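Local coordinates for argonaute (Methanocaldococcus jannaschii, PDB 5G5S), which cuts single-stranded target DNA, guided by short single-stranded DNA, and may defend the cell against invading genetic elements, at residues Tyr473-Gly484 and Asn669-Arg678; Phe309-Lys317 and Lys325-Phe333. All coordinates share one frame; numbering follows the deposited sequence.

Contact 1 (Tyr473-Gly484 and Asn669-Arg678); sequences YMTNNLLIQIMG and NYSALYGEGR
Q481, on the helix that starts at Y473, reaches into the turn of loop N669-R678, and it already touches there at its backbone: Q481 CA makes a C-H...O contact with Y670 O at 3.1 Å. CB and CG of Q481 lie against the same carbonyl, with CB also facing L673 CD1. Because CG is anti to the backbone N (chi1 -162°) and the chain beyond it is extended, the amide is carried in beside the L673 backbone. There OE1 accepts the backbone N-H of L673, at 3.1 Å between Q481 OE1 and L673 N and with 158° at the hydrogen. NE2 continues to Y674: the Q481 amide stands over one face of that ring, the two planes 69° apart, and NE2 comes within 3.1 Å of Y674 CE2.

One turn back, N477 OD1 takes a hydrogen bond from R678 NH1 (2.9 Å) and a weak one from R678 NH2. Y473 CE1 lies at the guanidinium edge, the planes nearly perpendicular, and R678 NH1 also hydrogen-bonds T329 OG1. Apolar contacts accompany them: I480 CG2 packs on A672 CB at 3.7 Å and L478 CD1 on L673 CD1 at 3.9 Å. The Y670 ring puts its edge to I480 O, with CD1 3.2 Å from that oxygen.

Both Q481 and S671 interact with guide DNA, and the Q481 side chain lies beside that of Q459. The bond from L673 N restrains the turn of the Q481 carboxamide, consistent with the loop helping to place this guide-contacting residue.

Contact 2 (Phe309-Lys317 and Lys325-Phe333); sequences FNNTPLLVK and KIYSTNTLF
A short antiparallel beta hairpin, strands 314-317 and 323-326, organises this contact, and its hydrogen-bonded pair is L314 with I326. I326 N donates to L314 O at 2.8 Å with 159° at the hydrogen; L314 N returns a bond to I326 O that is modelled unusually short, so its exact length is doubtful. Next along, L315 and K325 form a non-hydrogen-bonded pair, their side chains on the sheet face opposite that of L314 and I326.

Just before the strand, P313 lies side by side with Y327. P313 CB sits over one face of the Y327 ring, 3.9 Å from its centroid and 21° off the normal, a CH-pi contact; the edge of the same ring meets N311 O, 3.4 Å from Y327 CD2. The K325 chain runs along P313 too, its NZ 3.4 Å from P313 CG, while that ammonium makes its salt bridge with D494.

Where the chain leaves the second strand it folds back across the face that carries L314 and V316. L314 CD1 reaches T329 CG2 at 3.8 Å, and V316 uses both methyls: CG1 against L332 CD1 (3.7 Å), CG2 against I326 CG1 (4.0 Å). Aliphatic groups thus gather on this face.

Strand 492-493 pairs with the other edge of 314-317, giving a small three-stranded antiparallel sheet. Hydrogen-bonded and non-hydrogen-bonded pairs in alternation, their side chains on alternate faces, are characteristic of an antiparallel hairpin.

The two contacts lie with centres about 14 Å apart, on the same side of the chain's centre, and follow in series: contact 2 closes before contact 1 opens. They meet directly. N476, on helix 473-485 of contact 1, probably bonds through OD1 to F333 N and through ND2 to T329 O, both on the loop that leaves the hairpin of contact 2. Beyond that helix the chain supplies strand 492-493, which joins the hairpin's sheet. Both the 325-333 and 669-678 loops pack on the Mid-domain helix and also touch each other through R678 with S328 and T329, which links the hairpin to the region where Q481 and S671 engage guide DNA.

Contact 1 (Tyr473-Gly484 and Asn669-Arg678)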
loop_
_atom_site.group_PDB
_atom_site.type_symbol
_atom_site.label_atom_id
_atom_site.label_comp_id
_atom_site.label_asym_id
_atom_site.label_seq_id
_atom_site.Cartn_x
_atom_site.Cartn_y
_atom_site.Cartn_z
ATOM N N TYR A 473 -11.224 19.675 16.006
ATOM C CA TYR A 473 -11.145 18.571 15.043
ATOM C C TYR A 473 -9.710 18.056 14.848
ATOM O O TYR A 473 -9.476 16.854 14.984
ATOM C CB TYR A 473 -11.781 19.007 13.701
ATOM C CG TYR A 473 -11.840 17.933 12.635
ATOM C CD1 TYR A 473 -12.947 17.095 12.521
ATOM C CD2 TYR A 473 -10.815 17.791 11.702
ATOM C CE1 TYR A 473 -13.012 16.111 11.535
ATOM C CE2 TYR A 473 -10.870 16.812 10.708
ATOM C CZ TYR A 473 -11.967 15.967 10.635
ATOM O OH TYR A 473 -12.019 14.994 9.667
ATOM N N MET A 474 -8.766 18.957 14.522
ATOM C CA MET A 474 -7.357 18.628 14.318
ATOM C C MET A 474 -6.677 18.208 15.612
ATOM O O MET A 474 -5.800 17.344 15.574
ATOM C CB MET A 474 -6.617 19.802 13.697
ATOM C CG MET A 474 -5.321 19.410 13.032
ATOM S SD MET A 474 -4.809 20.635 11.816
ATOM C CE MET A 474 -6.242 20.562 10.660
ATOM N N THR A 475 -7.067 18.821 16.754
ATOM C CA THR A 475 -6.525 18.488 18.071
ATOM C C THR A 475 -6.859 17.031 18.400
ATOM O O THR A 475 -5.974 16.283 18.822
ATOM C CB THR A 475 -7.009 19.485 19.123
ATOM O OG1 THR A 475 -6.589 20.792 18.739
ATOM C CG2 THR A 475 -6.470 19.172 20.507
ATOM N N ASN A 476 -8.128 16.638 18.164
ATOM C CA ASN A 476 -8.649 15.288 18.345
ATOM C C ASN A 476 -7.845 14.300 17.460
ATOM O O ASN A 476 -7.366 13.288 17.973
ATOM C CB ASN A 476 -10.151 15.256 18.008
ATOM C CG ASN A 476 -10.794 13.891 18.097
ATOM O OD1 ASN A 476 -11.098 13.390 19.184
ATOM N ND2 ASN A 476 -11.053 13.279 16.951
ATOM N N ASN A 477 -7.626 14.645 16.167
ATOM C CA ASN A 477 -6.863 13.818 15.230
ATOM C C ASN A 477 -5.388 13.716 15.581
ATOM O O ASN A 477 -4.777 12.676 15.347
ATOM C CB ASN A 477 -7.043 14.293 13.792
ATOM C CG ASN A 477 -8.408 14.018 13.222
ATOM O OD1 ASN A 477 -9.170 13.187 13.722
ATOM N ND2 ASN A 477 -8.737 14.702 12.143
ATOM N N LEU A 478 -4.820 14.786 16.133
ATOM C CA LEU A 478 -3.425 14.824 16.553
ATOM C C LEU A 478 -3.234 13.895 17.738
ATOM O O LEU A 478 -2.277 13.131 17.751
ATOM C CB LEU A 478 -2.989 16.267 16.903
ATOM C CG LEU A 478 -1.586 16.440 17.509
ATOM C CD1 LEU A 478 -0.497 16.019 16.523
ATOM C CD2 LEU A 478 -1.372 17.870 18.009
ATOM N N LEU A 479 -4.153 13.946 18.719
ATOM C CA LEU A 479 -4.106 13.087 19.898
ATOM C C LEU A 479 -4.305 11.617 19.553
ATOM O O LEU A 479 -3.594 10.789 20.115
ATOM C CB LEU A 479 -5.042 13.573 21.023
ATOM C CG LEU A 479 -4.607 14.873 21.720
ATOM C CD1 LEU A 479 -5.692 15.397 22.637
ATOM C CD2 LEU A 479 -3.287 14.687 22.489
ATOM N N ILE A 480 -5.194 11.301 18.567
ATOM C CA ILE A 480 -5.430 9.937 18.076
ATOM C C ILE A 480 -4.112 9.356 17.546
ATOM O O ILE A 480 -3.736 8.236 17.906
ATOM C CB ILE A 480 -6.554 9.881 16.992
ATOM C CG1 ILE A 480 -7.947 10.104 17.625
ATOM C CG2 ILE A 480 -6.508 8.538 16.221
ATOM C CD1 ILE A 480 -9.019 10.532 16.669
ATOM N N GLN A 481 -3.409 10.147 16.716
ATOM C CA GLN A 481 -2.143 9.748 16.119
ATOM C C GLN A 481 -1.017 9.597 17.135
ATOM O O GLN A 481 -0.248 8.646 17.019
ATOM C CB GLN A 481 -1.768 10.645 14.931
ATOM C CG GLN A 481 -0.715 9.991 14.044
ATOM C CD GLN A 481 -0.793 10.377 12.601
ATOM O OE1 GLN A 481 -1.866 10.550 12.025
ATOM N NE2 GLN A 481 0.363 10.437 11.969
ATOM N N ILE A 482 -0.963 10.485 18.159
ATOM C CA ILE A 482 0.017 10.434 19.251
ATOM C C ILE A 482 -0.152 9.128 20.045
ATOM O O ILE A 482 0.846 8.450 20.318
ATOM C CB ILE A 482 -0.046 11.714 20.136
ATOM C CG1 ILE A 482 0.562 12.927 19.392
ATOM C CG2 ILE A 482 0.620 11.500 21.507
ATOM C CD1 ILE A 482 0.445 14.350 20.123
ATOM N N MET A 483 -1.415 8.763 20.378
ATOM C CA MET A 483 -1.768 7.513 21.082
ATOM C C MET A 483 -1.266 6.288 20.318
ATOM O O MET A 483 -0.686 5.390 20.927
ATOM C CB MET A 483 -3.296 7.398 21.312
ATOM C CG MET A 483 -3.890 8.477 22.214
ATOM S SD MET A 483 -3.251 8.546 23.901
ATOM C CE MET A 483 -2.132 9.924 23.762
ATOM N N GLY A 484 -1.485 6.279 18.997
ATOM C CA GLY A 484 -1.054 5.211 18.098
ATOM C C GLY A 484 0.453 5.061 18.070
ATOM O O GLY A 484 0.968 3.951 18.154
ATOM N N ASN A 669 -7.845 2.626 12.658
ATOM C CA ASN A 669 -6.914 3.648 12.223
ATOM C C ASN A 669 -6.475 4.620 13.339
ATOM O O ASN A 669 -7.310 5.155 14.068
ATOM C CB ASN A 669 -7.589 4.449 11.074
ATOM C CG ASN A 669 -6.669 5.387 10.350
ATOM O OD1 ASN A 669 -7.077 6.389 9.771
ATOM N ND2 ASN A 669 -5.411 5.049 10.307
ATOM N N TYR A 670 -5.156 4.868 13.420
ATOM C CA TYR A 670 -4.534 5.855 14.288
ATOM C C TYR A 670 -3.836 6.901 13.419
ATOM O O TYR A 670 -3.265 7.823 13.955
ATOM C CB TYR A 670 -3.573 5.209 15.289
ATOM C CG TYR A 670 -4.276 4.480 16.414
ATOM C CD1 TYR A 670 -4.651 5.148 17.579
ATOM C CD2 TYR A 670 -4.535 3.115 16.334
ATOM C CE1 TYR A 670 -5.281 4.479 18.626
ATOM C CE2 TYR A 670 -5.178 2.440 17.368
ATOM C CZ TYR A 670 -5.554 3.126 18.510
ATOM O OH TYR A 670 -6.183 2.460 19.532
ATOM N N SER A 671 -3.904 6.771 12.080
ATOM C CA SER A 671 -3.351 7.710 11.085
ATOM C C SER A 671 -4.436 8.757 10.752
ATOM O O SER A 671 -4.758 8.994 9.585
ATOM C CB SER A 671 -2.914 6.975 9.817
ATOM O OG SER A 671 -2.155 5.812 10.100
ATOM N N ALA A 672 -5.005 9.358 11.801
ATOM C CA ALA A 672 -6.076 10.340 11.735
ATOM C C ALA A 672 -5.693 11.644 11.021
ATOM O O ALA A 672 -6.567 12.308 10.461
ATOM C CB ALA A 672 -6.588 10.625 13.131
ATOM N N LEU A 673 -4.394 11.992 11.021
ATOM C CA LEU A 673 -3.867 13.206 10.386
ATOM C C LEU A 673 -3.563 13.031 8.893
ATOM O O LEU A 673 -3.501 14.028 8.172
ATOM C CB LEU A 673 -2.615 13.702 11.125
ATOM C CG LEU A 673 -2.796 14.241 12.542
ATOM C CD1 LEU A 673 -1.510 14.102 13.332
ATOM C CD2 LEU A 673 -3.282 15.699 12.528
ATOM N N TYR A 674 -3.378 11.774 8.431
ATOM C CA TYR A 674 -3.076 11.453 7.032
ATOM C C TYR A 674 -4.272 10.873 6.277
ATOM O O TYR A 674 -5.335 10.637 6.864
ATOM C CB TYR A 674 -1.900 10.459 6.926
ATOM C CG TYR A 674 -0.654 10.809 7.709
ATOM C CD1 TYR A 674 -0.137 12.103 7.699
ATOM C CD2 TYR A 674 0.065 9.825 8.380
ATOM C CE1 TYR A 674 1.022 12.426 8.405
ATOM C CE2 TYR A 674 1.244 10.127 9.059
ATOM C CZ TYR A 674 1.710 11.434 9.086
ATOM O OH TYR A 674 2.861 11.736 9.774
ATOM N N GLY A 675 -4.057 10.644 4.977
ATOM C CA GLY A 675 -5.003 10.037 4.047
ATOM C C GLY A 675 -6.286 10.797 3.795
ATOM O O GLY A 675 -6.399 11.978 4.136
ATOM N N GLU A 676 -7.261 10.097 3.179
ATOM C CA GLU A 676 -8.575 10.627 2.817
ATOM C C GLU A 676 -9.619 10.337 3.903
ATOM O O GLU A 676 -10.223 9.253 3.932
ATOM C CB GLU A 676 -9.014 10.097 1.440
ATOM N N GLY A 677 -9.798 11.311 4.793
ATOM C CA GLY A 677 -10.746 11.239 5.897
ATOM C C GLY A 677 -10.263 10.476 7.116
ATOM O O GLY A 677 -9.062 10.431 7.412
ATOM N N ARG A 678 -11.226 9.866 7.827
ATOM C CA ARG A 678 -11.043 9.124 9.076
ATOM C C ARG A 678 -10.583 7.667 8.911
ATOM O O ARG A 678 -9.745 7.209 9.692
ATOM C CB ARG A 678 -12.349 9.173 9.891
ATOM C CG ARG A 678 -12.166 8.939 11.381
ATOM C CD ARG A 678 -13.185 9.707 12.199
ATOM N NE ARG A 678 -13.012 11.153 12.057
ATOM C CZ ARG A 678 -12.169 11.887 12.780
ATOM N NH1 ARG A 678 -11.415 11.321 13.720
ATOM N NH2 ARG A 678 -12.068 13.192 12.564
#

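Contact 2 (Phe309-Lys317 and Lys325-Phe333)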
loop_
_atom_site.group_PDB
_atom_site.type_symbol
_atom_site.label_atom_id
_atom_site.label_comp_id
_atom_site.label_asym_id
_atom_site.label_seq_id
_atom_site.Cartn_x
_atom_site.Cartn_y
_atom_site.Cartn_z
ATOM N N PHE A 309 -21.952 -1.398 3.744
ATOM C CA PHE A 309 -21.401 -1.915 4.988
ATOM C C PHE A 309 -22.027 -1.262 6.212
ATOM O O PHE A 309 -22.436 -0.105 6.158
ATOM C CB PHE A 309 -19.869 -1.758 5.025
ATOM C CG PHE A 309 -19.113 -2.336 3.853
ATOM C CD1 PHE A 309 -19.273 -3.668 3.489
ATOM C CD2 PHE A 309 -18.183 -1.570 3.161
ATOM C CE1 PHE A 309 -18.562 -4.204 2.414
ATOM C CE2 PHE A 309 -17.460 -2.108 2.097
ATOM C CZ PHE A 309 -17.653 -3.424 1.729
ATOM N N ASN A 310 -22.102 -2.002 7.320
ATOM C CA ASN A 310 -22.626 -1.444 8.564
ATOM C C ASN A 310 -21.567 -0.576 9.202
ATOM O O ASN A 310 -20.373 -0.877 9.088
ATOM C CB ASN A 310 -23.034 -2.557 9.528
ATOM C CG ASN A 310 -24.100 -3.466 8.985
ATOM O OD1 ASN A 310 -25.068 -3.025 8.347
ATOM N ND2 ASN A 310 -23.937 -4.755 9.227
ATOM N N ASN A 311 -21.989 0.506 9.858
ATOM C CA ASN A 311 -21.076 1.413 10.539
ATOM C C ASN A 311 -20.800 0.796 11.907
ATOM O O ASN A 311 -21.462 1.117 12.895
ATOM C CB ASN A 311 -21.691 2.815 10.635
ATOM C CG ASN A 311 -20.758 3.858 11.195
ATOM O OD1 ASN A 311 -19.558 3.882 10.900
ATOM N ND2 ASN A 311 -21.310 4.771 11.982
ATOM N N THR A 312 -19.878 -0.170 11.933
ATOM C CA THR A 312 -19.532 -0.947 13.119
ATOM C C THR A 312 -19.092 -0.059 14.283
ATOM O O THR A 312 -18.287 0.846 14.085
ATOM C CB THR A 312 -18.601 -2.107 12.732
ATOM O OG1 THR A 312 -19.297 -2.934 11.794
ATOM C CG2 THR A 312 -18.144 -2.954 13.926
ATOM N N PRO A 313 -19.686 -0.225 15.481
ATOM C CA PRO A 313 -19.271 0.625 16.595
ATOM C C PRO A 313 -17.924 0.189 17.155
ATOM O O PRO A 313 -17.446 -0.922 16.893
ATOM C CB PRO A 313 -20.413 0.495 17.617
ATOM C CG PRO A 313 -21.286 -0.605 17.130
ATOM C CD PRO A 313 -20.681 -1.226 15.913
ATOM N N LEU A 314 -17.301 1.106 17.892
ATOM C CA LEU A 314 -16.026 0.913 18.544
ATOM C C LEU A 314 -16.271 0.949 20.036
ATOM O O LEU A 314 -17.246 1.554 20.494
ATOM C CB LEU A 314 -15.026 2.018 18.127
ATOM C CG LEU A 314 -14.723 2.146 16.623
ATOM C CD1 LEU A 314 -14.216 3.533 16.278
ATOM C CD2 LEU A 314 -13.751 1.080 16.150
ATOM N N LEU A 315 -15.406 0.275 20.795
ATOM C CA LEU A 315 -15.491 0.262 22.246
ATOM C C LEU A 315 -14.294 0.986 22.838
ATOM O O LEU A 315 -13.174 0.844 22.357
ATOM C CB LEU A 315 -15.581 -1.167 22.787
ATOM C CG LEU A 315 -16.877 -1.922 22.533
ATOM C CD1 LEU A 315 -16.709 -3.383 22.880
ATOM C CD2 LEU A 315 -18.045 -1.330 23.336
ATOM N N VAL A 316 -14.548 1.770 23.875
ATOM C CA VAL A 316 -13.588 2.563 24.647
ATOM C C VAL A 316 -14.012 2.446 26.103
ATOM O O VAL A 316 -15.132 2.003 26.367
ATOM C CB VAL A 316 -13.569 4.054 24.206
ATOM C CG1 VAL A 316 -12.716 4.250 22.972
ATOM C CG2 VAL A 316 -14.976 4.604 23.985
ATOM N N LYS A 317 -13.159 2.866 27.045
ATOM C CA LYS A 317 -13.571 2.851 28.447
ATOM C C LYS A 317 -14.148 4.221 28.821
ATOM O O LYS A 317 -13.838 5.217 28.164
ATOM C CB LYS A 317 -12.414 2.453 29.390
ATOM C CG LYS A 317 -11.729 1.116 29.066
ATOM C CD LYS A 317 -12.613 -0.105 29.311
ATOM C CE LYS A 317 -11.820 -1.386 29.384
ATOM N NZ LYS A 317 -11.005 -1.466 30.627
ATOM N N LYS A 325 -20.100 2.147 23.787
ATOM C CA LYS A 325 -20.218 2.185 22.328
ATOM C C LYS A 325 -20.004 3.584 21.764
ATOM O O LYS A 325 -20.644 4.547 22.193
ATOM C CB LYS A 325 -21.554 1.596 21.849
ATOM C CG LYS A 325 -21.426 0.188 21.285
ATOM C CD LYS A 325 -22.725 -0.595 21.410
ATOM C CE LYS A 325 -23.584 -0.546 20.166
ATOM N NZ LYS A 325 -23.520 -1.818 19.401
ATOM N N ILE A 326 -19.082 3.674 20.802
ATOM C CA ILE A 326 -18.698 4.867 20.060
ATOM C C ILE A 326 -18.778 4.476 18.582
ATOM O O ILE A 326 -18.473 3.333 18.252
ATOM C CB ILE A 326 -17.293 5.349 20.556
ATOM C CG1 ILE A 326 -17.382 6.605 21.452
ATOM C CG2 ILE A 326 -16.198 5.448 19.473
ATOM C CD1 ILE A 326 -17.866 7.927 20.768
ATOM N N TYR A 327 -19.265 5.367 17.711
ATOM C CA TYR A 327 -19.401 5.038 16.286
ATOM C C TYR A 327 -18.323 5.670 15.424
ATOM O O TYR A 327 -18.109 5.241 14.289
ATOM C CB TYR A 327 -20.817 5.362 15.773
ATOM C CG TYR A 327 -21.851 4.365 16.250
ATOM C CD1 TYR A 327 -22.500 4.535 17.471
ATOM C CD2 TYR A 327 -22.142 3.222 15.507
ATOM C CE1 TYR A 327 -23.420 3.599 17.937
ATOM C CE2 TYR A 327 -23.078 2.290 15.953
ATOM C CZ TYR A 327 -23.705 2.476 17.175
ATOM O OH TYR A 327 -24.626 1.559 17.627
ATOM N N SER A 328 -17.643 6.689 15.962
ATOM C CA SER A 328 -16.566 7.397 15.273
ATOM C C SER A 328 -15.522 7.888 16.281
ATOM O O SER A 328 -15.855 8.094 17.443
ATOM C CB SER A 328 -17.137 8.559 14.465
ATOM O OG SER A 328 -16.146 9.191 13.672
ATOM N N THR A 329 -14.270 8.076 15.844
ATOM C CA THR A 329 -13.201 8.578 16.725
ATOM C C THR A 329 -13.189 10.128 16.751
ATOM O O THR A 329 -12.405 10.733 17.492
ATOM C CB THR A 329 -11.833 7.987 16.347
ATOM O OG1 THR A 329 -11.520 8.353 15.003
ATOM C CG2 THR A 329 -11.755 6.471 16.541
ATOM N N ASN A 330 -14.099 10.762 15.965
ATOM C CA ASN A 330 -14.245 12.218 15.847
ATOM C C ASN A 330 -14.622 12.918 17.162
ATOM O O ASN A 330 -14.566 14.152 17.239
ATOM C CB ASN A 330 -15.210 12.589 14.705
ATOM C CG ASN A 330 -16.663 12.176 14.878
ATOM O OD1 ASN A 330 -17.069 11.511 15.842
ATOM N ND2 ASN A 330 -17.491 12.580 13.930
ATOM N N THR A 331 -14.992 12.119 18.190
ATOM C CA THR A 331 -15.375 12.580 19.528
ATOM C C THR A 331 -14.529 11.929 20.644
ATOM O O THR A 331 -14.915 11.999 21.812
ATOM C CB THR A 331 -16.880 12.367 19.779
ATOM O OG1 THR A 331 -17.178 10.974 19.686
ATOM C CG2 THR A 331 -17.773 13.198 18.850
ATOM N N LEU A 332 -13.381 11.305 20.297
ATOM C CA LEU A 332 -12.523 10.650 21.289
ATOM C C LEU A 332 -11.902 11.624 22.303
ATOM O O LEU A 332 -11.811 11.298 23.490
ATOM C CB LEU A 332 -11.439 9.808 20.595
ATOM C CG LEU A 332 -10.827 8.649 21.389
ATOM C CD1 LEU A 332 -11.851 7.581 21.680
ATOM C CD2 LEU A 332 -9.709 8.010 20.609
ATOM N N PHE A 333 -11.488 12.816 21.827
ATOM C CA PHE A 333 -10.861 13.857 22.645
ATOM C C PHE A 333 -11.624 15.182 22.590
ATOM O O PHE A 333 -11.016 16.248 22.700
ATOM C CB PHE A 333 -9.381 14.046 22.260
ATOM C CG PHE A 333 -8.523 12.816 22.438
ATOM C CD1 PHE A 333 -7.911 12.545 23.657
ATOM C CD2 PHE A 333 -8.311 11.938 21.381
ATOM C CE1 PHE A 333 -7.108 11.411 23.816
ATOM C CE2 PHE A 333 -7.512 10.805 21.543
ATOM C CZ PHE A 333 -6.916 10.549 22.759
#